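Uncharacterized protein (Pyrococcus furiosus, PDB 4XLZ) probably deacetylates N,N'-diacetylchitobiose, as a metal-dependent deacetylase of family CE-14. Local coordinates at residues A[93-98]-A[213-218]; A[130-135]-A[180-185]; A[25-30]-A[195-200]; A[70-75]-A[111-116]. All coordinates share one frame; numbering follows the deposited sequence.

Interactions 2 and 4 lie at opposite ends of the same parallel sheet: interaction 2 joins loops entering strands 135-139 and 186-190, whereas interaction 4 joins loops leaving strands 61-68 and 103-109. Interaction 4 is the buried one, a carboxylate accepting from a turn N-H near cadmium; interactions 1, 2 and 3 are all partly buried. Interaction 2 centres on a histidine bonded to a carbonyl and a water. Interaction 1 sets a small-residue seam, edged by a salt bridge, against helix 81-99, and touches interaction 4 where Gln218 NE2 meets Gly73 O at 2.9 Å. Interaction 3, mainly aromatic, brings strand 197-200 to the loop before strand 33-38, about 31 Å from interaction 4, centre to centre.

Interaction 1 of 4, residues A[93-98]-A[213-218]; sequences EESAKL and RAHRSQ
Ala214 and His215 press against Ser95 in a close helix-to-turn contact, in which the loop between helix 205-213 and helix 221-240 rests on the flank of helix 81-99. The two backbones approach to 5.5 Å between the CA atoms of Ser95 and Ala214, a spacing that small residues on both sides permit. Ala214 CB lies 4.1 Å from Ser95 CB, and the aliphatic part of Glu94 passes the same methyl. About one turn further along the helix, Leu98 CD1 adds a looser apolar touch, 4.4 Å from Ala214 CB.

Helix 81-99 is the helical arm of a beta-alpha-beta crossover between the parallel strands 61-68 and 103-109, so the loop packs on the outer layer of an alpha/beta sandwich. The loop bends sharply at His215, the centre of an inverse gamma turn with a weak bond from Arg216 N to Ala214 O. His215 CG lies anti to the carbonyl carbon, beside the backbone N (chi1 -67°). The imidazole meets the serine obliquely, His215 NE2 standing 3.3 Å from Ser95 CB. The buried Ser95 hydroxyl is bonded to Ala211 O in helix 205-213, while His215 NE2 has a weak bond with Glu92; the histidine side chain is about 10 Å from a bound cadmium ion.

On the exposed side, Glu94 and Arg216 form a long salt bridge, Glu94 OE2 to Arg216 NH1 at 3.5 Å. Both chains are extended and cross at about a right angle; the oxygen arrives at the guanidinium edge, near its plane, although the two charged planes are turned 79° apart.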
# COMPACT_ATOMS: atom_id res chain seq x y z
N GLU A 93 -5.35 2.08 -32.68
CA GLU A 93 -4.48 2.56 -33.78
C GLU A 93 -5.37 2.92 -35.00
O GLU A 93 -5.05 3.88 -35.69
CB GLU A 93 -3.51 1.43 -34.16
CG GLU A 93 -2.36 1.37 -32.98
CD GLU A 93 -1.51 0.10 -33.08
OE1 GLU A 93 -1.85 -0.87 -33.83
OE2 GLU A 93 -0.46 0.10 -32.41
N GLU A 94 -6.39 2.12 -35.26
CA GLU A 94 -7.29 2.44 -36.44
C GLU A 94 -8.10 3.73 -36.14
O GLU A 94 -8.25 4.60 -36.97
CB GLU A 94 -8.17 1.27 -36.68
CG GLU A 94 -9.35 1.56 -37.74
CD GLU A 94 -10.26 0.26 -38.01
OE1 GLU A 94 -9.66 -0.85 -38.04
OE2 GLU A 94 -11.53 0.31 -38.21
N SER A 95 -8.65 3.87 -34.91
CA SER A 95 -9.37 5.08 -34.60
C SER A 95 -8.50 6.30 -34.69
O SER A 95 -8.83 7.36 -35.20
CB SER A 95 -9.86 4.87 -33.11
OG SER A 95 -10.62 5.97 -32.63
N ALA A 96 -7.30 6.22 -34.09
CA ALA A 96 -6.40 7.30 -34.11
C ALA A 96 -5.96 7.72 -35.53
O ALA A 96 -5.87 8.94 -35.80
CB ALA A 96 -5.12 6.86 -33.31
N LYS A 97 -5.79 6.73 -36.41
CA LYS A 97 -5.46 7.03 -37.84
C LYS A 97 -6.59 7.90 -38.46
O LYS A 97 -6.29 8.95 -39.12
CB LYS A 97 -5.28 5.73 -38.60
CG LYS A 97 -4.81 6.01 -40.05
CD LYS A 97 -4.40 4.59 -40.60
CE LYS A 97 -4.80 4.35 -42.13
NZ LYS A 97 -4.22 5.36 -43.03
N LEU A 98 -7.84 7.58 -38.16
CA LEU A 98 -8.96 8.42 -38.68
C LEU A 98 -8.96 9.82 -38.21
O LEU A 98 -9.40 10.77 -38.88
CB LEU A 98 -10.30 7.81 -38.36
CG LEU A 98 -10.59 6.38 -38.89
CD1 LEU A 98 -11.78 5.60 -38.25
CD2 LEU A 98 -10.92 6.60 -40.43
N ARG A 213 -16.74 3.91 -33.46
CA ARG A 213 -17.12 2.55 -33.77
C ARG A 213 -15.96 1.67 -34.21
O ARG A 213 -16.09 0.43 -34.18
CB ARG A 213 -18.26 2.60 -34.91
CG ARG A 213 -19.58 2.97 -34.35
CD ARG A 213 -20.75 2.13 -35.04
NE ARG A 213 -20.80 0.80 -34.50
CZ ARG A 213 -21.76 -0.11 -34.70
NH1 ARG A 213 -22.84 0.15 -35.56
NH2 ARG A 213 -21.63 -1.29 -34.21
N ALA A 214 -14.81 2.32 -34.56
CA ALA A 214 -13.60 1.56 -34.83
C ALA A 214 -13.16 0.67 -33.62
O ALA A 214 -12.49 -0.38 -33.79
CB ALA A 214 -12.46 2.47 -35.18
N HIS A 215 -13.64 1.10 -32.39
CA HIS A 215 -13.48 0.26 -31.20
C HIS A 215 -14.56 -0.78 -31.16
O HIS A 215 -15.52 -0.74 -30.33
CB HIS A 215 -13.54 1.21 -29.96
CG HIS A 215 -12.37 2.10 -29.95
ND1 HIS A 215 -11.19 1.81 -29.24
CD2 HIS A 215 -12.18 3.30 -30.52
CE1 HIS A 215 -10.34 2.79 -29.43
NE2 HIS A 215 -10.88 3.74 -30.20
N ARG A 216 -14.48 -1.68 -32.14
CA ARG A 216 -15.57 -2.65 -32.37
C ARG A 216 -15.90 -3.50 -31.17
O ARG A 216 -17.04 -3.87 -30.90
CB ARG A 216 -15.23 -3.57 -33.53
CG ARG A 216 -15.09 -2.82 -34.83
CD ARG A 216 -14.66 -3.76 -35.94
NE ARG A 216 -13.97 -3.01 -36.99
CZ ARG A 216 -14.38 -2.99 -38.28
NH1 ARG A 216 -13.70 -2.29 -39.19
NH2 ARG A 216 -15.48 -3.67 -38.63
N SER A 217 -14.85 -3.90 -30.38
CA SER A 217 -15.09 -4.78 -29.25
C SER A 217 -15.96 -4.13 -28.17
O SER A 217 -16.60 -4.86 -27.36
CB SER A 217 -13.68 -5.11 -28.60
OG SER A 217 -13.11 -3.93 -28.09
N GLN A 218 -15.96 -2.82 -28.19
CA GLN A 218 -16.77 -2.11 -27.19
C GLN A 218 -18.18 -1.81 -27.70
O GLN A 218 -19.06 -1.53 -26.92
CB GLN A 218 -16.10 -0.82 -26.70
CG GLN A 218 -14.62 -1.15 -26.14
CD GLN A 218 -14.63 -2.15 -25.12
OE1 GLN A 218 -15.30 -1.91 -24.09
NE2 GLN A 218 -14.14 -3.34 -25.34

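Interaction 2 of 4, residues A[130-135]-A[180-185]; sequences KEKPDG and KPHSVS
His182 slides its ring beneath Lys132 and bonds to Pro133, and both ring nitrogens have partners. His182 NE2 donates to Pro133 O at 2.8 Å in a nearly straight bond (165°). The oxygen lies in the imidazole plane, while the donor stands above the carbonyl plane, 41° out of it. Proline has no backbone N-H to offer, but its carbonyl remains a good acceptor. The second ring nitrogen, His182 ND1, lies 2.7 Å from a water, the direction of the bond being undecided. The lysine chain bends at its last torsion (chi4 -57°), which brings NZ near this water, but the approach is suspiciously short and its details are doubtful. Lys132 CA sits over the centre of one ring face in a CH-pi contact, 3.4 Å from the His182 centroid.

Lys132 leaves helix 118-131 with positive phi, and from there the two chains run only 18° apart toward strands 135-139 and 186-190, neighbours in the parallel sheet of this alpha/beta fold. Just before the strands, Ser185 N donates to Asp134 O at 2.8 Å. Beside these bonds, Pro133 CG and Val184 CG2 touch at 4.1 Å.

Asp134 points its CB away from 180-185, and OD1 accepts from the backbone N of Lys32 and Lys33. Lys180 NZ forms a salt bridge with Glu77 of a second subunit.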
# COMPACT_ATOMS: atom_id res chain seq x y z
N LYS A 130 9.48 14.79 -21.82
CA LYS A 130 10.10 14.38 -23.15
C LYS A 130 9.43 15.15 -24.29
O LYS A 130 10.12 15.70 -25.19
CB LYS A 130 9.89 12.91 -23.33
CG LYS A 130 10.39 12.41 -24.71
CD LYS A 130 11.87 12.38 -24.89
CE LYS A 130 12.15 11.96 -26.46
NZ LYS A 130 13.65 11.75 -26.45
N GLU A 131 8.09 15.24 -24.27
CA GLU A 131 7.40 15.76 -25.45
C GLU A 131 7.25 17.24 -25.40
O GLU A 131 7.03 17.88 -26.49
CB GLU A 131 6.01 15.05 -25.57
CG GLU A 131 6.06 13.62 -25.97
CD GLU A 131 6.42 13.34 -27.46
OE1 GLU A 131 6.52 12.18 -27.75
OE2 GLU A 131 6.57 14.38 -28.19
N LYS A 132 7.29 17.91 -24.25
CA LYS A 132 7.13 19.36 -24.09
C LYS A 132 5.84 19.89 -24.74
O LYS A 132 5.88 20.79 -25.65
CB LYS A 132 8.38 20.07 -24.70
CG LYS A 132 9.58 19.74 -23.85
CD LYS A 132 10.86 20.49 -24.37
CE LYS A 132 12.03 20.67 -23.30
NZ LYS A 132 11.73 21.44 -21.90
N PRO A 133 4.69 19.31 -24.47
CA PRO A 133 3.47 19.74 -25.15
C PRO A 133 3.04 21.12 -24.70
O PRO A 133 3.16 21.58 -23.51
CB PRO A 133 2.42 18.69 -24.69
CG PRO A 133 2.93 18.33 -23.23
CD PRO A 133 4.44 18.17 -23.54
N ASP A 134 2.37 21.83 -25.63
CA ASP A 134 1.79 23.12 -25.26
C ASP A 134 0.52 22.98 -24.43
O ASP A 134 0.22 23.83 -23.61
CB ASP A 134 1.40 24.03 -26.58
CG ASP A 134 2.58 24.12 -27.49
OD1 ASP A 134 2.61 23.49 -28.53
OD2 ASP A 134 3.59 24.75 -27.03
N GLY A 135 -0.24 21.92 -24.77
CA GLY A 135 -1.57 21.70 -24.09
C GLY A 135 -1.65 20.24 -23.73
O GLY A 135 -1.11 19.35 -24.35
N LYS A 180 14.47 17.81 -18.93
CA LYS A 180 14.38 19.01 -18.13
C LYS A 180 12.92 19.31 -17.68
O LYS A 180 11.94 18.83 -18.30
CB LYS A 180 14.84 20.19 -18.99
CG LYS A 180 16.41 20.13 -19.20
CD LYS A 180 16.88 21.43 -19.93
CE LYS A 180 16.68 22.78 -19.04
NZ LYS A 180 17.53 22.87 -17.73
N PRO A 181 12.70 20.16 -16.71
CA PRO A 181 11.36 20.56 -16.31
C PRO A 181 10.65 21.18 -17.50
O PRO A 181 11.31 21.87 -18.38
CB PRO A 181 11.56 21.62 -15.21
CG PRO A 181 12.98 21.24 -14.63
CD PRO A 181 13.75 20.75 -15.81
N HIS A 182 9.34 21.03 -17.60
CA HIS A 182 8.57 21.61 -18.66
C HIS A 182 7.30 22.26 -18.11
O HIS A 182 6.64 21.69 -17.13
CB HIS A 182 8.18 20.56 -19.67
CG HIS A 182 7.28 21.12 -20.74
ND1 HIS A 182 7.67 22.07 -21.70
CD2 HIS A 182 5.97 20.88 -20.96
CE1 HIS A 182 6.63 22.35 -22.45
NE2 HIS A 182 5.57 21.65 -22.01
N SER A 183 6.94 23.46 -18.62
CA SER A 183 5.72 24.13 -18.25
C SER A 183 4.74 24.13 -19.42
O SER A 183 4.91 24.79 -20.46
CB SER A 183 6.02 25.59 -17.93
OG SER A 183 6.91 25.66 -16.81
N VAL A 184 3.67 23.36 -19.22
CA VAL A 184 2.58 23.29 -20.23
C VAL A 184 1.86 24.61 -20.24
O VAL A 184 1.76 25.29 -19.24
CB VAL A 184 1.64 22.12 -19.77
CG1 VAL A 184 0.26 22.18 -20.49
CG2 VAL A 184 2.36 20.76 -19.94
N SER A 185 1.38 25.07 -21.41
CA SER A 185 0.67 26.37 -21.46
C SER A 185 -0.84 26.32 -21.10
O SER A 185 -1.32 27.28 -20.49
CB SER A 185 0.72 26.96 -22.89
OG SER A 185 2.13 27.18 -23.10
O HOH W 1 10.05 23.21 -22.13

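Interaction 3 of 4, residues A[25-30]-A[195-200]; sequences ENPFED and PNYIVD
Pro27 and Phe28 pack on Tyr197 in a proline-aromatic cluster between the loop 25-30 and strand 197-200, and most of the contact is ring against ring. The CH-pi part belongs to Pro27. It reaches tip to tip toward the tyrosine, with CD over the ring centre, 3.5 Å from the Tyr197 centroid, while CG touches the CD2 side of the same face. Proline suits this place twice over: it is the second residue of a type I turn from Asn26 to Glu29, and its polarised CH groups pack well on an electron-rich face.

The aromatic pair is edge-to-face. Tyr197 presents its edge to the face of Phe28, planes 83° apart and centroids separated by 5.2 Å, the closest atoms being Phe28 CE2 and Tyr197 CE2 at 3.6 Å. Tyr197 CB points toward the loop, and CG lies anti to the backbone N (chi1 177°). Phe28 CE2 also meets Val199 CG2 at 4.2 Å. Phe28 also meets the rings of Phe137, Phe186 and Phe250, and Asn196 and Tyr197 form a classic beta bulge opposite Phe250 in the two-stranded antiparallel sheet.

The polar part is a water bridge: one water accepts from Phe28 N at 2.9 Å and lies 2.8 Å from Tyr197 OH.

No direct hydrogen bond joins the segments. Cohesion between them therefore comes from ring faces, edges and CH groups, and the water gives the tyrosine hydroxyl and a turn N-H a partner without separating the rings.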
# COMPACT_ATOMS: atom_id res chain seq x y z
N GLU A 25 -11.40 33.01 -25.65
CA GLU A 25 -11.79 33.27 -27.03
C GLU A 25 -11.32 32.12 -27.91
O GLU A 25 -12.12 31.52 -28.61
CB GLU A 25 -11.23 34.64 -27.51
CG GLU A 25 -12.22 35.46 -28.31
CD GLU A 25 -13.27 36.06 -27.39
OE1 GLU A 25 -12.87 36.78 -26.43
OE2 GLU A 25 -14.48 35.80 -27.63
N ASN A 26 -10.04 31.82 -27.93
CA ASN A 26 -9.62 30.74 -28.82
C ASN A 26 -8.46 30.07 -28.03
O ASN A 26 -7.33 30.25 -28.38
CB ASN A 26 -9.14 31.33 -30.16
CG ASN A 26 -9.53 30.45 -31.43
OD1 ASN A 26 -10.39 30.90 -32.22
ND2 ASN A 26 -8.88 29.23 -31.64
N PRO A 27 -8.79 29.34 -26.94
CA PRO A 27 -7.70 28.83 -26.09
C PRO A 27 -6.71 27.92 -26.78
O PRO A 27 -5.58 27.75 -26.23
CB PRO A 27 -8.41 28.19 -24.92
CG PRO A 27 -9.78 27.80 -25.49
CD PRO A 27 -10.11 28.84 -26.49
N PHE A 28 -7.07 27.29 -27.90
CA PHE A 28 -6.16 26.29 -28.55
C PHE A 28 -5.43 26.84 -29.76
O PHE A 28 -4.62 26.11 -30.35
CB PHE A 28 -6.90 25.02 -28.99
CG PHE A 28 -7.85 24.46 -27.92
CD1 PHE A 28 -7.60 24.61 -26.55
CD2 PHE A 28 -9.00 23.77 -28.34
CE1 PHE A 28 -8.44 24.04 -25.66
CE2 PHE A 28 -9.86 23.19 -27.42
CZ PHE A 28 -9.57 23.37 -26.08
N GLU A 29 -5.64 28.14 -30.03
CA GLU A 29 -5.11 28.76 -31.23
C GLU A 29 -3.59 28.69 -31.36
O GLU A 29 -3.10 28.51 -32.48
CB GLU A 29 -5.58 30.19 -31.20
CG GLU A 29 -4.78 31.15 -32.02
CD GLU A 29 -5.47 32.47 -31.98
OE1 GLU A 29 -6.39 32.58 -32.81
OE2 GLU A 29 -5.19 33.28 -31.03
N ASP A 30 -2.81 28.78 -30.28
CA ASP A 30 -1.36 28.77 -30.49
C ASP A 30 -0.66 27.36 -30.44
O ASP A 30 0.57 27.26 -30.60
CB ASP A 30 -0.67 29.75 -29.52
CG ASP A 30 -1.04 31.24 -29.82
OD1 ASP A 30 -1.31 31.95 -28.81
OD2 ASP A 30 -1.08 31.65 -31.02
N PRO A 195 -18.47 23.07 -18.81
CA PRO A 195 -17.57 23.56 -19.83
C PRO A 195 -17.63 25.09 -19.89
O PRO A 195 -18.70 25.68 -19.60
CB PRO A 195 -18.19 22.97 -21.15
CG PRO A 195 -19.70 22.91 -20.81
CD PRO A 195 -19.79 22.48 -19.31
N ASN A 196 -16.54 25.68 -20.31
CA ASN A 196 -16.52 27.15 -20.57
C ASN A 196 -15.99 27.46 -21.94
O ASN A 196 -15.82 28.66 -22.29
CB ASN A 196 -15.87 27.98 -19.47
CG ASN A 196 -14.52 27.47 -19.09
OD1 ASN A 196 -13.86 26.77 -19.82
ND2 ASN A 196 -14.06 27.96 -17.96
N TYR A 197 -15.68 26.43 -22.71
CA TYR A 197 -15.29 26.62 -24.11
C TYR A 197 -15.87 25.46 -24.90
O TYR A 197 -15.67 24.24 -24.53
CB TYR A 197 -13.77 26.63 -24.23
CG TYR A 197 -13.31 26.74 -25.68
CD1 TYR A 197 -13.64 27.92 -26.37
CD2 TYR A 197 -12.62 25.70 -26.36
CE1 TYR A 197 -13.24 28.05 -27.75
CE2 TYR A 197 -12.28 25.82 -27.74
CZ TYR A 197 -12.58 27.00 -28.36
OH TYR A 197 -12.13 27.14 -29.69
N ILE A 198 -16.64 25.75 -25.99
CA ILE A 198 -17.27 24.66 -26.76
C ILE A 198 -16.78 24.74 -28.22
O ILE A 198 -16.69 25.86 -28.79
CB ILE A 198 -18.81 24.86 -26.87
CG1 ILE A 198 -19.44 25.16 -25.56
CG2 ILE A 198 -19.46 23.72 -27.71
CD1 ILE A 198 -19.32 23.97 -24.64
N VAL A 199 -16.39 23.59 -28.77
CA VAL A 199 -15.92 23.52 -30.15
C VAL A 199 -17.11 22.97 -30.96
O VAL A 199 -17.73 21.94 -30.60
CB VAL A 199 -14.78 22.56 -30.24
CG1 VAL A 199 -14.34 22.30 -31.74
CG2 VAL A 199 -13.55 23.12 -29.43
N ASP A 200 -17.44 23.71 -32.08
CA ASP A 200 -18.53 23.17 -32.94
C ASP A 200 -18.01 22.02 -33.77
O ASP A 200 -17.01 22.21 -34.49
CB ASP A 200 -18.96 24.37 -33.85
CG ASP A 200 -20.08 23.94 -34.82
OD1 ASP A 200 -20.57 22.84 -34.79
OD2 ASP A 200 -20.43 24.87 -35.64
O HOH W 2 -9.31 27.50 -29.65

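Interaction 4 of 4, residues A[70-75]-A[111-116]; sequences GYMGTT and DTELPY
Gly70 and Asp111 bring their backbones to 5.1 Å between CA atoms, where a type I turn from Gly70 to Gly73 lies against the aspartate side chain. Gly70 has positive phi (69°), a conformation that glycine adopts easily. With CG anti to the backbone N (chi1 -176°), Asp111 extends into the turn, and its OD2 accepts from Met72 N at 2.9 Å, met from above the carboxylate plane. Nearby, Asp69 OD1 bonds to the backbone N of both Tyr71 and Asp111.

Met72, present here as selenomethionine introduced in the derivative, bends at chi2 and crosses Thr112 at about a right angle. Its CG lies 3.4 Å from Asp111 O and 3.7 Å from Thr112 OG1, an apolar chain lying against this polar pair. The threonine hydroxyl in turn donates to Asp111 O at 2.6 Å, in the carbonyl plane and on a lone pair. Glu113 OE1 is salt-bridged to Arg118 of a fourth subunit.

Both loops leave the C-terminal ends of neighbouring parallel strands, 61-68 and 103-109, the edge where Rossmann-like folds commonly place their sites; here the Asp111 side chain touches the cadmium ligand His40 and lies about 7 Å from a bound cadmium ion.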
# COMPACT_ATOMS: atom_id res chain seq x y z
N GLY A 70 -7.54 -1.48 -21.07
CA GLY A 70 -8.90 -1.92 -21.51
C GLY A 70 -9.21 -3.39 -21.26
O GLY A 70 -10.25 -3.96 -21.80
N TYR A 71 -8.45 -4.14 -20.44
CA TYR A 71 -8.57 -5.58 -20.14
C TYR A 71 -9.95 -6.03 -19.77
O TYR A 71 -10.31 -7.19 -19.98
CB TYR A 71 -7.52 -5.84 -18.98
CG TYR A 71 -7.40 -7.22 -18.45
CD1 TYR A 71 -6.26 -7.99 -18.82
CD2 TYR A 71 -8.30 -7.72 -17.52
CE1 TYR A 71 -6.04 -9.25 -18.26
CE2 TYR A 71 -8.12 -8.97 -16.95
CZ TYR A 71 -6.96 -9.72 -17.32
OH TYR A 71 -6.79 -10.96 -16.76
N MSE A 72 -10.69 -5.17 -19.05
CA MSE A 72 -11.92 -5.64 -18.43
C MSE A 72 -13.14 -5.43 -19.34
O MSE A 72 -14.26 -5.86 -18.96
CB MSE A 72 -12.20 -4.87 -17.12
CG MSE A 72 -11.17 -5.19 -16.08
SE MSE A 72 -11.39 -7.04 -15.43
CE MSE A 72 -9.84 -6.91 -14.25
N GLY A 73 -12.96 -4.75 -20.47
CA GLY A 73 -14.13 -4.33 -21.29
C GLY A 73 -14.86 -5.41 -22.08
O GLY A 73 -14.98 -5.24 -23.35
N THR A 74 -15.21 -6.53 -21.50
CA THR A 74 -15.99 -7.52 -22.29
C THR A 74 -16.95 -8.25 -21.34
O THR A 74 -16.68 -8.45 -20.18
CB THR A 74 -15.05 -8.57 -23.00
OG1 THR A 74 -15.85 -9.60 -23.71
CG2 THR A 74 -14.17 -9.39 -22.01
N THR A 75 -18.13 -8.73 -21.87
CA THR A 75 -18.97 -9.65 -21.10
C THR A 75 -18.97 -11.02 -21.74
O THR A 75 -19.64 -11.91 -21.26
CB THR A 75 -20.43 -9.13 -21.00
OG1 THR A 75 -20.93 -8.98 -22.34
CG2 THR A 75 -20.51 -7.78 -20.34
N ASP A 111 -6.87 -2.14 -16.63
CA ASP A 111 -8.23 -1.55 -16.47
C ASP A 111 -8.87 -1.99 -15.19
O ASP A 111 -8.83 -3.15 -14.82
CB ASP A 111 -8.98 -2.17 -17.71
CG ASP A 111 -10.35 -1.69 -17.88
OD1 ASP A 111 -10.90 -0.78 -17.23
OD2 ASP A 111 -10.98 -2.28 -18.86
N THR A 112 -9.41 -0.97 -14.51
CA THR A 112 -10.10 -1.06 -13.17
C THR A 112 -9.05 -1.05 -12.05
O THR A 112 -9.45 -1.10 -10.87
CB THR A 112 -11.08 -2.22 -12.92
OG1 THR A 112 -10.47 -3.51 -12.85
CG2 THR A 112 -12.21 -2.19 -14.08
N GLU A 113 -7.76 -0.97 -12.41
CA GLU A 113 -6.66 -1.11 -11.43
C GLU A 113 -5.72 0.04 -11.67
O GLU A 113 -4.52 -0.07 -11.18
CB GLU A 113 -5.94 -2.47 -11.57
CG GLU A 113 -7.01 -3.63 -11.48
CD GLU A 113 -6.43 -5.01 -11.42
OE1 GLU A 113 -7.22 -5.95 -11.29
OE2 GLU A 113 -5.13 -5.18 -11.63
N LEU A 114 -6.08 1.18 -12.21
CA LEU A 114 -5.15 2.31 -12.31
C LEU A 114 -4.78 2.81 -10.91
O LEU A 114 -5.72 3.25 -10.24
CB LEU A 114 -5.83 3.42 -13.15
CG LEU A 114 -4.91 4.66 -13.30
CD1 LEU A 114 -3.56 4.33 -14.12
CD2 LEU A 114 -5.68 5.78 -14.06
N PRO A 115 -3.53 2.82 -10.50
CA PRO A 115 -3.27 3.39 -9.17
C PRO A 115 -3.44 4.85 -9.11
O PRO A 115 -3.31 5.57 -10.12
CB PRO A 115 -1.78 3.02 -8.92
CG PRO A 115 -1.46 1.91 -9.96
CD PRO A 115 -2.34 2.22 -11.15
N TYR A 116 -3.61 5.33 -7.85
CA TYR A 116 -3.53 6.79 -7.65
C TYR A 116 -2.26 7.00 -6.79
O TYR A 116 -2.29 6.83 -5.55
CB TYR A 116 -4.80 7.33 -6.91
CG TYR A 116 -4.70 8.79 -6.69
CD1 TYR A 116 -4.47 9.29 -5.39
CD2 TYR A 116 -4.76 9.69 -7.76
CE1 TYR A 116 -4.41 10.69 -5.15
CE2 TYR A 116 -4.65 11.07 -7.57
CZ TYR A 116 -4.43 11.57 -6.25
OH TYR A 116 -4.31 12.91 -5.99